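Local coordinates for protein putative acyl-CoA dehydrogenase (PDB 5JSC) that is a putative acyl-CoA dehydrogenase, a flavoprotein of the acyl-CoA dehydrogenase fold that binds flavin-adenine dinucleotide and assembles as a tetramer, at residues 191-196 with 201-206; 118-123 with 130-135; 28-33 with 91-96. All coordinates share one frame; numbering follows the deposited sequence. Where two conformers were deposited one is given.

Contact 1 (191-196 with 201-206); sequences ARTGEA and GISAFV
Strands 186-192 and 202-208 form a beta hairpin in the middle, beta domain of the acyl-CoA dehydrogenase fold, and this contact is the end where they meet the connecting loop. A191 and S203 are an antiparallel hydrogen-bonded pair: A191 N donates to S203 O at 2.9 Å, and S203 N returns a bond to A191 O at 2.8 Å, both nearly straight. R192 and I202 follow as the non-hydrogen-bonded pair. Beyond them G201 O grips two successive amides, T193 N at 2.8 Å and, much straighter (176°), G194 N at 3.0 Å. Glycine suits G194, where a positive phi of 91° would press a side chain against the preceding carbonyl, and G201, where a CB would run into A196 O.

On the face that carries A191 and S203, a relay of two hydroxyls and a carboxylate runs from the strand into the loop. S203 OG, also hydrogen-bonded to G248 N, donates to T193 OG1 at 2.7 Å, and T193 OG1 in turn donates to E195 OE2 at 2.5 Å, on the syn lone pair. T193 has chi1 at 45°, with OG1 between its backbone N and carbonyl carbon; this leaves the methyl CG2 at the edge of the F205 ring, 4.1 Å from CZ. The small A191 fits beside that ring. On the other face, I202 CG1 lies over the R192 guanidinium, whose NH2 bonds to A156 O and M158 O and NH1 to G198 O of the connecting loop. Strand 243-244 flanks 202-208, while A162 of strand 161-165 packs on A191, T193 and F205.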
ATOM      1  N   ALA C 191      13.462 -24.155  28.716  1.00 13.60           N
ATOM      2  CA  ALA C 191      12.720 -24.127  29.969  1.00 13.03           C
ATOM      3  C   ALA C 191      13.394 -23.170  30.936  1.00 13.11           C
ATOM      4  O   ALA C 191      14.597 -22.915  30.848  1.00 14.76           O
ATOM      5  CB  ALA C 191      12.631 -25.530  30.602  1.00 15.13           C
ATOM      6  N   ARG C 192      12.606 -22.653  31.880  1.00 13.61           N
ATOM      7  CA  ARG C 192      13.135 -21.709  32.862  1.00 13.90           C
ATOM      8  C   ARG C 192      13.804 -22.468  34.003  1.00 15.60           C
ATOM      9  O   ARG C 192      13.136 -23.156  34.780  1.00 17.27           O
ATOM     10  CB  ARG C 192      12.034 -20.801  33.401  1.00 15.86           C
ATOM     11  CG  ARG C 192      12.559 -19.801  34.432  1.00 15.17           C
ATOM     12  CD  ARG C 192      11.541 -18.684  34.723  1.00 15.84           C
ATOM     13  NE  ARG C 192      11.094 -18.107  33.461  1.00 15.47           N
ATOM     14  CZ  ARG C 192      11.802 -17.245  32.731  1.00 16.16           C
ATOM     15  NH1 ARG C 192      12.989 -16.816  33.144  1.00 17.59           N
ATOM     16  NH2 ARG C 192      11.324 -16.823  31.568  1.00 16.01           N
ATOM     17  N   THR C 193      15.118 -22.316  34.123  1.00 16.06           N
ATOM     18  CA  THR C 193      15.859 -22.877  35.244  1.00 16.06           C
ATOM     19  C   THR C 193      16.138 -21.860  36.344  1.00 17.31           C
ATOM     20  O   THR C 193      16.490 -22.262  37.458  1.00 18.17           O
ATOM     21  CB  THR C 193      17.181 -23.491  34.753  1.00 16.13           C
ATOM     22  OG1 THR C 193      17.811 -22.593  33.831  1.00 16.96           O
ATOM     23  CG2 THR C 193      16.925 -24.817  34.060  1.00 17.72           C
ATOM     24  N   GLY C 194      16.002 -20.565  36.065  1.00 17.04           N
ATOM     25  CA  GLY C 194      15.933 -19.564  37.115  1.00 17.12           C
ATOM     26  C   GLY C 194      17.235 -18.933  37.554  1.00 17.68           C
ATOM     27  O   GLY C 194      17.277 -18.347  38.643  1.00 18.74           O
ATOM     28  N   GLU C 195      18.297 -19.018  36.751  1.00 18.14           N
ATOM     29  CA  GLU C 195      19.584 -18.457  37.166  1.00 19.11           C
ATOM     30  C   GLU C 195      19.493 -16.960  37.415  1.00 18.91           C
ATOM     31  O   GLU C 195      20.216 -16.419  38.264  1.00 19.36           O
ATOM     32  CB  GLU C 195      20.646 -18.737  36.105  1.00 20.93           C
ATOM     33  CG  GLU C 195      21.215 -20.145  36.138  1.00 21.08           C
ATOM     34  CD  GLU C 195      20.233 -21.213  35.668  1.00 22.70           C
ATOM     35  OE1 GLU C 195      20.444 -22.389  36.009  1.00 24.84           O
ATOM     36  OE2 GLU C 195      19.255 -20.883  34.958  1.00 22.88           O
ATOM     37  N   ALA C 196      18.622 -16.287  36.676  1.00 18.13           N
ATOM     38  CA  ALA C 196      18.430 -14.846  36.747  1.00 19.22           C
ATOM     39  C   ALA C 196      17.114 -14.545  36.048  1.00 18.90           C
ATOM     40  O   ALA C 196      16.546 -15.428  35.397  1.00 19.77           O
ATOM     41  CB  ALA C 196      19.608 -14.096  36.097  1.00 21.50           C
ATOM     42  N   GLY C 201      17.357 -16.600  32.507  1.00 15.25           N
ATOM     43  CA  GLY C 201      17.007 -17.726  33.353  1.00 15.56           C
ATOM     44  C   GLY C 201      16.557 -18.972  32.610  1.00 15.09           C
ATOM     45  O   GLY C 201      15.869 -19.818  33.182  1.00 15.32           O
ATOM     46  N   ILE C 202      16.953 -19.116  31.350  1.00 14.22           N
ATOM     47  CA  ILE C 202      16.447 -20.180  30.489  1.00 14.07           C
ATOM     48  C   ILE C 202      17.584 -21.141  30.171  1.00 14.67           C
ATOM     49  O   ILE C 202      18.723 -20.715  29.953  1.00 16.61           O
ATOM     50  CB  ILE C 202      15.828 -19.587  29.205  1.00 14.95           C
ATOM     51  CG1 ILE C 202      14.567 -18.762  29.570  1.00 16.13           C
ATOM     52  CG2 ILE C 202      15.498 -20.673  28.173  1.00 15.57           C
ATOM     53  CD1 ILE C 202      14.091 -17.800  28.488  1.00 18.60           C
ATOM     54  N   SER C 203      17.272 -22.437  30.139  1.00 14.40           N
ATOM     55  CA  SER C 203      18.218 -23.456  29.705  1.00 14.53           C
ATOM     56  C   SER C 203      17.578 -24.294  28.608  1.00 13.58           C
ATOM     57  O   SER C 203      16.353 -24.364  28.491  1.00 15.41           O
ATOM     58  CB  SER C 203      18.657 -24.366  30.867  1.00 14.82           C
ATOM     59  OG  SER C 203      19.305 -23.612  31.883  1.00 16.34           O
ATOM     60  N   ALA C 204      18.423 -24.934  27.800  1.00 13.65           N
ATOM     61  CA  ALA C 204      17.990 -25.772  26.690  1.00 13.98           C
ATOM     62  C   ALA C 204      18.289 -27.235  26.997  1.00 13.59           C
ATOM     63  O   ALA C 204      19.340 -27.551  27.561  1.00 15.10           O
ATOM     64  CB  ALA C 204      18.698 -25.364  25.398  1.00 14.76           C
ATOM     65  N   PHE C 205      17.374 -28.133  26.607  1.00 14.07           N
ATOM     66  CA  PHE C 205      17.517 -29.568  26.856  1.00 15.05           C
ATOM     67  C   PHE C 205      17.153 -30.363  25.614  1.00 14.48           C
ATOM     68  O   PHE C 205      16.213 -30.001  24.907  1.00 16.52           O
ATOM     69  CB  PHE C 205      16.600 -30.055  27.999  1.00 15.00           C
ATOM     70  CG  PHE C 205      16.858 -29.396  29.319  1.00 16.36           C
ATOM     71  CD1 PHE C 205      16.186 -28.226  29.675  1.00 16.92           C
ATOM     72  CD2 PHE C 205      17.766 -29.951  30.215  1.00 17.80           C
ATOM     73  CE1 PHE C 205      16.420 -27.628  30.893  1.00 17.10           C
ATOM     74  CE2 PHE C 205      18.000 -29.349  31.440  1.00 18.76           C
ATOM     75  CZ  PHE C 205      17.330 -28.190  31.781  1.00 17.70           C
ATOM     76  N   VAL C 206      17.853 -31.469  25.362  1.00 13.78           N
ATOM     77  CA  VAL C 206      17.356 -32.464  24.415  1.00 13.85           C
ATOM     78  C   VAL C 206      16.492 -33.450  25.184  1.00 14.93           C
ATOM     79  O   VAL C 206      16.960 -34.094  26.133  1.00 17.01           O
ATOM     80  CB  VAL C 206      18.491 -33.195  23.687  1.00 16.22           C
ATOM     81  CG1 VAL C 206      17.886 -34.155  22.660  1.00 19.01           C
ATOM     82  CG2 VAL C 206      19.422 -32.197  23.021  1.00 19.70           C
TER

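Contact 2 (118-123 with 130-135)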
ATOM      1  N   ALA C 118      20.078 -26.357  17.402  1.00 11.81           N
ATOM      2  CA  ALA C 118      20.643 -26.057  18.712  1.00 12.47           C
ATOM      3  C   ALA C 118      21.675 -27.102  19.116  1.00 11.73           C
ATOM      4  O   ALA C 118      22.591 -26.795  19.889  1.00 14.39           O
ATOM      5  CB  ALA C 118      19.530 -25.946  19.760  1.00 13.04           C
ATOM      6  N   ILE C 119      21.556 -28.325  18.589  1.00 12.88           N
ATOM      7  CA  ILE C 119      22.546 -29.364  18.867  1.00 12.39           C
ATOM      8  C   ILE C 119      23.804 -29.128  18.041  1.00 12.86           C
ATOM      9  O   ILE C 119      24.927 -29.261  18.542  1.00 14.30           O
ATOM     10  CB  ILE C 119      21.945 -30.763  18.615  1.00 12.76           C
ATOM     11  CG1 ILE C 119      20.670 -30.965  19.446  1.00 13.33           C
ATOM     12  CG2 ILE C 119      22.959 -31.871  18.922  1.00 13.84           C
ATOM     13  CD1 ILE C 119      19.940 -32.270  19.154  1.00 14.87           C
ATOM     14  N   SER C 120      23.648 -28.773  16.760  1.00 13.13           N
ATOM     15  CA  SER C 120      24.811 -28.385  15.962  1.00 13.03           C
ATOM     16  C   SER C 120      25.569 -27.240  16.619  1.00 12.39           C
ATOM     17  O   SER C 120      26.806 -27.232  16.638  1.00 14.73           O
ATOM     18  CB  SER C 120      24.385 -27.979  14.547  1.00 13.05           C
ATOM     19  OG  SER C 120      23.988 -29.095  13.772  1.00 14.46           O
ATOM     20  N   LEU C 121      24.840 -26.265  17.168  1.00 13.70           N
ATOM     21  CA  LEU C 121      25.469 -25.081  17.737  1.00 16.13           C
ATOM     22  C   LEU C 121      26.040 -25.340  19.122  1.00 17.53           C
ATOM     23  O   LEU C 121      27.131 -24.852  19.438  1.00 20.96           O
ATOM     24  CB  LEU C 121      24.461 -23.932  17.807  1.00 17.23           C
ATOM     25  CG  LEU C 121      24.076 -23.255  16.493  1.00 19.61           C
ATOM     26  CD1 LEU C 121      22.978 -22.219  16.739  1.00 20.60           C
ATOM     27  CD2 LEU C 121      25.291 -22.619  15.846  1.00 22.79           C
ATOM     28  N   GLY C 122      25.329 -26.094  19.960  1.00 16.29           N
ATOM     29  CA  GLY C 122      25.690 -26.151  21.367  1.00 18.48           C
ATOM     30  C   GLY C 122      25.879 -27.525  21.981  1.00 18.52           C
ATOM     31  O   GLY C 122      26.116 -27.625  23.188  1.00 21.22           O
ATOM     32  N   GLY C 123      25.789 -28.591  21.191  1.00 17.26           N
ATOM     33  CA  GLY C 123      25.902 -29.924  21.757  1.00 16.93           C
ATOM     34  C   GLY C 123      27.326 -30.287  22.145  1.00 19.84           C
ATOM     35  O   GLY C 123      28.301 -29.780  21.590  1.00 20.78           O
ATOM     36  N   ARG C 130      25.051 -38.649  19.321  1.00 17.44           N
ATOM     37  CA  ARG C 130      23.824 -39.410  19.514  1.00 19.11           C
ATOM     38  C   ARG C 130      22.723 -38.951  18.568  1.00 18.04           C
ATOM     39  O   ARG C 130      21.950 -39.775  18.074  1.00 21.39           O
ATOM     40  CB  ARG C 130      23.365 -39.312  20.968  1.00 22.62           C
ATOM     41  CG  ARG C 130      21.985 -39.921  21.232  1.00 26.21           C
ATOM     42  CD  ARG C 130      21.662 -39.953  22.722  1.00 30.82           C
ATOM     43  NE  ARG C 130      20.262 -40.281  22.988  1.00 36.16           N
ATOM     44  CZ  ARG C 130      19.758 -41.514  22.990  1.00 39.42           C
ATOM     45  NH1 ARG C 130      20.539 -42.556  22.731  1.00 41.86           N
ATOM     46  NH2 ARG C 130      18.472 -41.704  23.247  1.00 39.85           N
ATOM     47  N   TYR C 131      22.633 -37.651  18.292  1.00 15.64           N
ATOM     48  CA  TYR C 131      21.466 -37.128  17.585  1.00 13.75           C
ATOM     49  C   TYR C 131      21.733 -36.726  16.146  1.00 13.93           C
ATOM     50  O   TYR C 131      20.891 -36.987  15.285  1.00 14.76           O
ATOM     51  CB  TYR C 131      20.873 -35.926  18.347  1.00 14.68           C
ATOM     52  CG  TYR C 131      20.316 -36.366  19.677  1.00 15.31           C
ATOM     53  CD1 TYR C 131      19.073 -36.981  19.757  1.00 17.25           C
ATOM     54  CD2 TYR C 131      21.048 -36.213  20.848  1.00 17.08           C
ATOM     55  CE1 TYR C 131      18.568 -37.418  20.969  1.00 16.95           C
ATOM     56  CE2 TYR C 131      20.552 -36.644  22.065  1.00 18.69           C
ATOM     57  CZ  TYR C 131      19.312 -37.248  22.118  1.00 16.73           C
ATOM     58  OH  TYR C 131      18.809 -37.675  23.322  1.00 18.21           O
ATOM     59  N   LEU C 132      22.875 -36.105  15.847  1.00 13.37           N
ATOM     60  CA  LEU C 132      23.001 -35.488  14.530  1.00 12.92           C
ATOM     61  C   LEU C 132      23.111 -36.484  13.377  1.00 13.76           C
ATOM     62  O   LEU C 132      22.540 -36.221  12.311  1.00 14.51           O
ATOM     63  CB  LEU C 132      24.183 -34.522  14.505  1.00 13.18           C
ATOM     64  CG  LEU C 132      23.970 -33.303  15.405  1.00 12.94           C
ATOM     65  CD1 LEU C 132      25.156 -32.347  15.268  1.00 15.73           C
ATOM     66  CD2 LEU C 132      22.643 -32.554  15.100  1.00 13.85           C
ATOM     67  N   PRO C 133      23.814 -37.620  13.511  1.00 13.70           N
ATOM     68  CA  PRO C 133      23.858 -38.543  12.366  1.00 13.07           C
ATOM     69  C   PRO C 133      22.490 -39.062  11.968  1.00 13.39           C
ATOM     70  O   PRO C 133      22.228 -39.239  10.772  1.00 14.36           O
ATOM     71  CB  PRO C 133      24.779 -39.667  12.861  1.00 14.50           C
ATOM     72  CG  PRO C 133      25.658 -38.997  13.837  1.00 15.01           C
ATOM     73  CD  PRO C 133      24.754 -38.047  14.564  1.00 14.84           C
ATOM     74  N   ARG C 134      21.610 -39.311  12.945  1.00 15.02           N
ATOM     75  CA  ARG C 134      20.271 -39.803  12.638  1.00 15.09           C
ATOM     76  C   ARG C 134      19.386 -38.700  12.069  1.00 14.35           C
ATOM     77  O   ARG C 134      18.526 -38.974  11.224  1.00 14.18           O
ATOM     78  CB  ARG C 134      19.626 -40.399  13.889  1.00 18.11           C
ATOM     79  N   VAL C 135      19.567 -37.459  12.517  1.00 12.93           N
ATOM     80  CA  VAL C 135      18.885 -36.339  11.865  1.00 12.65           C
ATOM     81  C   VAL C 135      19.317 -36.260  10.406  1.00 12.57           C
ATOM     82  O   VAL C 135      18.489 -36.142   9.490  1.00 12.93           O
ATOM     83  CB  VAL C 135      19.176 -35.020  12.607  1.00 11.39           C
ATOM     84  CG1 VAL C 135      18.711 -33.813  11.771  1.00 12.92           C
ATOM     85  CG2 VAL C 135      18.496 -35.004  13.985  1.00 12.54           C
TER
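Y131 and L132 of helix 125-136 meet I119 and S120 near the end of helix 103-122, with the short axes 10.1 Å apart and running at 133° to each other. Just before them, R130 lays its CG 3.7 Å above one face of the Y131 ring, toward the rim. R130 NE bonds to Y131 OH at 3.0 Å, with the hydroxyl in the guanidinium plane, and R130 also makes a salt bridge to D208.

Y131 touches the first helix through the base of its side chain: its CB lies 3.9 Å from I119 CD1, and the two side chains cross at about a right angle. I119 reaches it because CG1 stands opposite the carbonyl carbon (chi1 -56°) and the chain then extends to CD1. The Y131 ring runs on past the isoleucine to a hydroxyl held by D208 OD1 and Q242 NE2 as well. Tyrosine thus suits a place that is greasy at its root and polar at its far end.

One residue on, L132 forks over the first helix. Its CD2 packs 3.9 Å from I119 CG2, the two side chains sliding past each other in opposite directions, while CD1 comes within 3.8 Å of S120 OG. The leucine methyl merely packs against this hydroxyl, whose polar partner is G75 N. Serine is small enough to let the leucine approach the helix, and the beta-branched I119 offers CD1 to Y131 and CG2 to L132. Two consecutive helices, joined by a short link and packed at an oblique antiparallel angle mainly through apolar side-chain atoms, belong here to the all-helical N-terminal domain of acyl-CoA dehydrogenases.

Contact 3 (28-33 with 91-96); sequences PRHREL and VCLLRE. With EDO (1,2-ethanediol), chain O.
L33 and H30 of helix 28-44 pack against L93 and L94 of helix 88-101 inside the helical N-terminal domain of the acyl-CoA dehydrogenase fold. The two segments run nearly side by side in the same direction, at 20° with axes 10.2 Å apart. No hydrogen bond crosses between them, and the contact is made by apolar packing. L33 lodges a single methyl, CD2, between two leucines, 3.7 Å from L93 CB and 3.9 Å from L94 CD2, crossing L94 at about a right angle. With CG opposite its backbone N (chi1 173°), L33 extends toward the second helix. L93 in turn sends CD1 to the first helix, 3.6 Å from H30 CB, beside the backbone carbonyl. Leucine suits L93 because its two methyls serve different neighbours.

Polar groups lie around this apolar seam. H30 meets L93 by its CB while its ring nitrogens are turned to E27 N and D87 OD2, and R29 CG covers one ring face, 4.1 Å above its centre. The buried E96 carboxylate is held by a salt bridge to R274 and a hydrogen bond from Y319, which probably favour its charged form. A 1,2-ethanediol, probably from the crystallisation liquor, bonds to R274 NH2 and to the carboxylate: its O1 donates to E96 OE1 at 2.8 Å and its O2 to E96 OE2 at 2.9 Å, while its C2 rests 3.6 Å from L93 CD2.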
ATOM      1  N   PRO C  28      29.600 -22.506  -7.800  1.00 20.89           N
ATOM      2  CA  PRO C  28      29.171 -23.589  -8.704  1.00 21.38           C
ATOM      3  C   PRO C  28      28.459 -24.730  -7.995  1.00 20.85           C
ATOM      4  O   PRO C  28      27.485 -25.268  -8.536  1.00 20.21           O
ATOM      5  CB  PRO C  28      30.491 -24.043  -9.345  1.00 23.11           C
ATOM      6  CG  PRO C  28      31.316 -22.804  -9.362  1.00 23.93           C
ATOM      7  CD  PRO C  28      30.981 -22.074  -8.083  1.00 22.73           C
ATOM      8  N   ARG C  29      28.900 -25.102  -6.788  1.00 19.26           N
ATOM      9  CA  ARG C  29      28.237 -26.192  -6.078  1.00 19.88           C
ATOM     10  C   ARG C  29      26.766 -25.886  -5.821  1.00 17.97           C
ATOM     11  O   ARG C  29      25.947 -26.809  -5.754  1.00 18.10           O
ATOM     12  CB  ARG C  29      28.952 -26.488  -4.759  1.00 21.81           C
ATOM     13  CG  ARG C  29      28.870 -25.370  -3.739  1.00 23.14           C
ATOM     14  CD  ARG C  29      29.508 -25.788  -2.416  1.00 27.35           C
ATOM     15  NE  ARG C  29      29.294 -24.780  -1.382  1.00 30.17           N
ATOM     16  CZ  ARG C  29      30.106 -23.748  -1.185  1.00 31.60           C
ATOM     17  NH1 ARG C  29      31.184 -23.602  -1.949  1.00 30.76           N
ATOM     18  NH2 ARG C  29      29.847 -22.868  -0.227  1.00 32.58           N
ATOM     19  N   HIS C  30      26.411 -24.604  -5.689  1.00 16.30           N
ATOM     20  CA  HIS C  30      25.015 -24.255  -5.433  1.00 14.54           C
ATOM     21  C   HIS C  30      24.164 -24.446  -6.673  1.00 15.91           C
ATOM     22  O   HIS C  30      22.995 -24.833  -6.577  1.00 15.18           O
ATOM     23  CB  HIS C  30      24.905 -22.819  -4.922  1.00 13.39           C
ATOM     24  CG  HIS C  30      25.594 -22.618  -3.613  1.00 13.53           C
ATOM     25  ND1 HIS C  30      26.609 -21.707  -3.432  1.00 14.50           N
ATOM     26  CD2 HIS C  30      25.444 -23.257  -2.428  1.00 15.70           C
ATOM     27  CE1 HIS C  30      27.046 -21.782  -2.186  1.00 14.82           C
ATOM     28  NE2 HIS C  30      26.353 -22.714  -1.556  1.00 15.50           N
ATOM     29  N   ARG C  31      24.729 -24.164  -7.845  1.00 16.85           N
ATOM     30  CA  ARG C  31      24.004 -24.419  -9.083  0.52 17.35           C
ATOM     31  C   ARG C  31      23.776 -25.910  -9.282  1.00 16.75           C
ATOM     32  O   ARG C  31      22.690 -26.328  -9.702  1.00 18.53           O
ATOM     33  CB  ARG C  31      24.765 -23.823 -10.266  0.52 19.00           C
ATOM     34  CG  ARG C  31      24.757 -22.302 -10.275  0.52 21.11           C
ATOM     35  CD  ARG C  31      25.441 -21.740 -11.513  0.52 22.83           C
ATOM     36  NE  ARG C  31      26.878 -21.557 -11.327  0.52 24.72           N
ATOM     37  CZ  ARG C  31      27.422 -20.504 -10.720  0.52 26.61           C
ATOM     38  NH1 ARG C  31      26.649 -19.544 -10.225  0.52 26.39           N
ATOM     39  NH2 ARG C  31      28.738 -20.414 -10.601  0.52 27.38           N
ATOM     40  N   GLU C  32      24.777 -26.728  -8.971  1.00 16.19           N
ATOM     41  CA  GLU C  32      24.585 -28.168  -9.086  1.00 17.99           C
ATOM     42  C   GLU C  32      23.572 -28.669  -8.064  1.00 17.00           C
ATOM     43  O   GLU C  32      22.741 -29.529  -8.378  1.00 17.87           O
ATOM     44  CB  GLU C  32      25.929 -28.875  -8.943  1.00 21.54           C
ATOM     45  CG  GLU C  32      26.793 -28.637 -10.160  1.00 28.17           C
ATOM     46  CD  GLU C  32      28.247 -28.934  -9.921  1.00 35.15           C
ATOM     47  OE1 GLU C  32      28.588 -29.425  -8.823  1.00 38.40           O
ATOM     48  OE2 GLU C  32      29.049 -28.668 -10.838  1.00 37.51           O
ATOM     49  N   LEU C  33      23.611 -28.126  -6.844  1.00 14.86           N
ATOM     50  CA  LEU C  33      22.646 -28.533  -5.830  1.00 14.73           C
ATOM     51  C   LEU C  33      21.233 -28.159  -6.250  1.00 15.35           C
ATOM     52  O   LEU C  33      20.295 -28.952  -6.084  1.00 15.19           O
ATOM     53  CB  LEU C  33      22.993 -27.888  -4.483  1.00 15.68           C
ATOM     54  CG  LEU C  33      21.973 -28.074  -3.352  1.00 17.04           C
ATOM     55  CD1 LEU C  33      22.674 -28.260  -2.013  1.00 19.84           C
ATOM     56  CD2 LEU C  33      20.986 -26.889  -3.256  1.00 18.94           C
ATOM     57  N   VAL C  91      20.948 -24.575   2.291  1.00  9.37           N
ATOM     58  CA  VAL C  91      19.681 -24.816   2.986  1.00 10.30           C
ATOM     59  C   VAL C  91      18.563 -23.987   2.360  1.00  9.37           C
ATOM     60  O   VAL C  91      17.437 -24.472   2.168  1.00  9.48           O
ATOM     61  CB  VAL C  91      19.818 -24.524   4.491  1.00 11.34           C
ATOM     62  CG1 VAL C  91      18.441 -24.593   5.162  1.00 11.93           C
ATOM     63  CG2 VAL C  91      20.768 -25.526   5.142  1.00 12.61           C
ATOM     64  N   CYS C  92      18.867 -22.738   2.002  1.00 10.04           N
ATOM     65  CA  CYS C  92      17.862 -21.881   1.381  1.00  9.33           C
ATOM     66  C   CYS C  92      17.439 -22.406   0.011  1.00  9.48           C
ATOM     67  O   CYS C  92      16.242 -22.431  -0.304  1.00 10.49           O
ATOM     68  CB  CYS C  92      18.394 -20.451   1.282  1.00  9.97           C
ATOM     69  SG  CYS C  92      18.393 -19.605   2.879  1.00 12.65           S
ATOM     70  N   LEU C  93      18.396 -22.824  -0.822  1.00  9.24           N
ATOM     71  CA  LEU C  93      18.023 -23.375  -2.123  1.00  9.87           C
ATOM     72  C   LEU C  93      17.180 -24.636  -1.967  1.00 10.62           C
ATOM     73  O   LEU C  93      16.266 -24.885  -2.769  1.00 10.52           O
ATOM     74  CB  LEU C  93      19.278 -23.666  -2.954  1.00 10.73           C
ATOM     75  CG  LEU C  93      19.986 -22.438  -3.536  1.00 10.79           C
ATOM     76  CD1 LEU C  93      21.374 -22.824  -4.072  1.00 12.94           C
ATOM     77  CD2 LEU C  93      19.148 -21.817  -4.634  1.00 11.92           C
ATOM     78  N   LEU C  94      17.483 -25.459  -0.958  1.00  9.81           N
ATOM     79  CA  LEU C  94      16.685 -26.662  -0.725  1.00 11.20           C
ATOM     80  C   LEU C  94      15.255 -26.307  -0.336  1.00 10.78           C
ATOM     81  O   LEU C  94      14.296 -26.826  -0.919  1.00 10.97           O
ATOM     82  CB  LEU C  94      17.338 -27.536   0.346  1.00 10.83           C
ATOM     83  CG  LEU C  94      18.683 -28.155  -0.062  1.00 10.26           C
ATOM     84  CD1 LEU C  94      19.313 -28.846   1.131  1.00 13.17           C
ATOM     85  CD2 LEU C  94      18.502 -29.141  -1.223  1.00 13.45           C
ATOM     86  N   ARG C  95      15.086 -25.420   0.653  1.00 10.55           N
ATOM     87  CA  ARG C  95      13.729 -25.040   1.047  1.00 10.31           C
ATOM     88  C   ARG C  95      13.002 -24.319  -0.081  1.00 10.81           C
ATOM     89  O   ARG C  95      11.809 -24.563  -0.318  1.00 10.85           O
ATOM     90  CB  ARG C  95      13.757 -24.162   2.298  1.00 11.83           C
ATOM     91  CG  ARG C  95      14.019 -24.921   3.581  1.00 13.57           C
ATOM     92  CD  ARG C  95      13.510 -24.118   4.786  1.00 13.83           C
ATOM     93  NE  ARG C  95      12.045 -24.123   4.881  1.00 14.15           N
ATOM     94  CZ  ARG C  95      11.361 -23.626   5.909  1.00 13.45           C
ATOM     95  NH1 ARG C  95      12.004 -23.071   6.935  1.00 14.29           N
ATOM     96  NH2 ARG C  95      10.032 -23.696   5.920  1.00 15.60           N
ATOM     97  N   GLU C  96      13.692 -23.416  -0.782  1.00 10.39           N
ATOM     98  CA  GLU C  96      13.053 -22.718  -1.896  1.00 10.52           C
ATOM     99  C   GLU C  96      12.526 -23.704  -2.933  1.00 10.45           C
ATOM    100  O   GLU C  96      11.364 -23.620  -3.355  1.00 11.74           O
ATOM    101  CB  GLU C  96      14.027 -21.734  -2.544  1.00 10.98           C
ATOM    102  CG  GLU C  96      13.374 -20.977  -3.672  1.00 12.19           C
ATOM    103  CD  GLU C  96      14.339 -20.181  -4.517  1.00 12.86           C
ATOM    104  OE1 GLU C  96      15.403 -19.765  -4.020  1.00 14.53           O
ATOM    105  OE2 GLU C  96      14.019 -19.951  -5.704  1.00 15.86           O
TER
HETATM  106  C1  EDO O 503      17.342 -17.947  -6.353  1.00 23.56           C
HETATM  107  O1  EDO O 503      16.029 -17.756  -5.832  1.00 23.32           O
HETATM  108  C2  EDO O 503      17.518 -19.393  -6.791  1.00 26.99           C
HETATM  109  O2  EDO O 503      16.345 -19.839  -7.475  1.00 29.83           O

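Along the chain contact 3 closes first, contact 2 follows and contact 1 comes last. Contacts 2 and 3 both belong to the helical N-terminal domain; their centres are 22 Å apart, and helices 88-101 and 103-122, one from each, are consecutive. Contact 1 lies in the beta domain, its centre 19 Å from that of contact 2 and 36 Å from that of contact 3. Contacts 1 and 2 touch where V206 of strand 202-208 packs its CG1 3.4 Å from Y131 CZ and its CG2 against I119. The helix pair of contact 2 therefore joins the two domains, while contact 3 lies wholly among helices, on the far side of the chain's centre from contact 1.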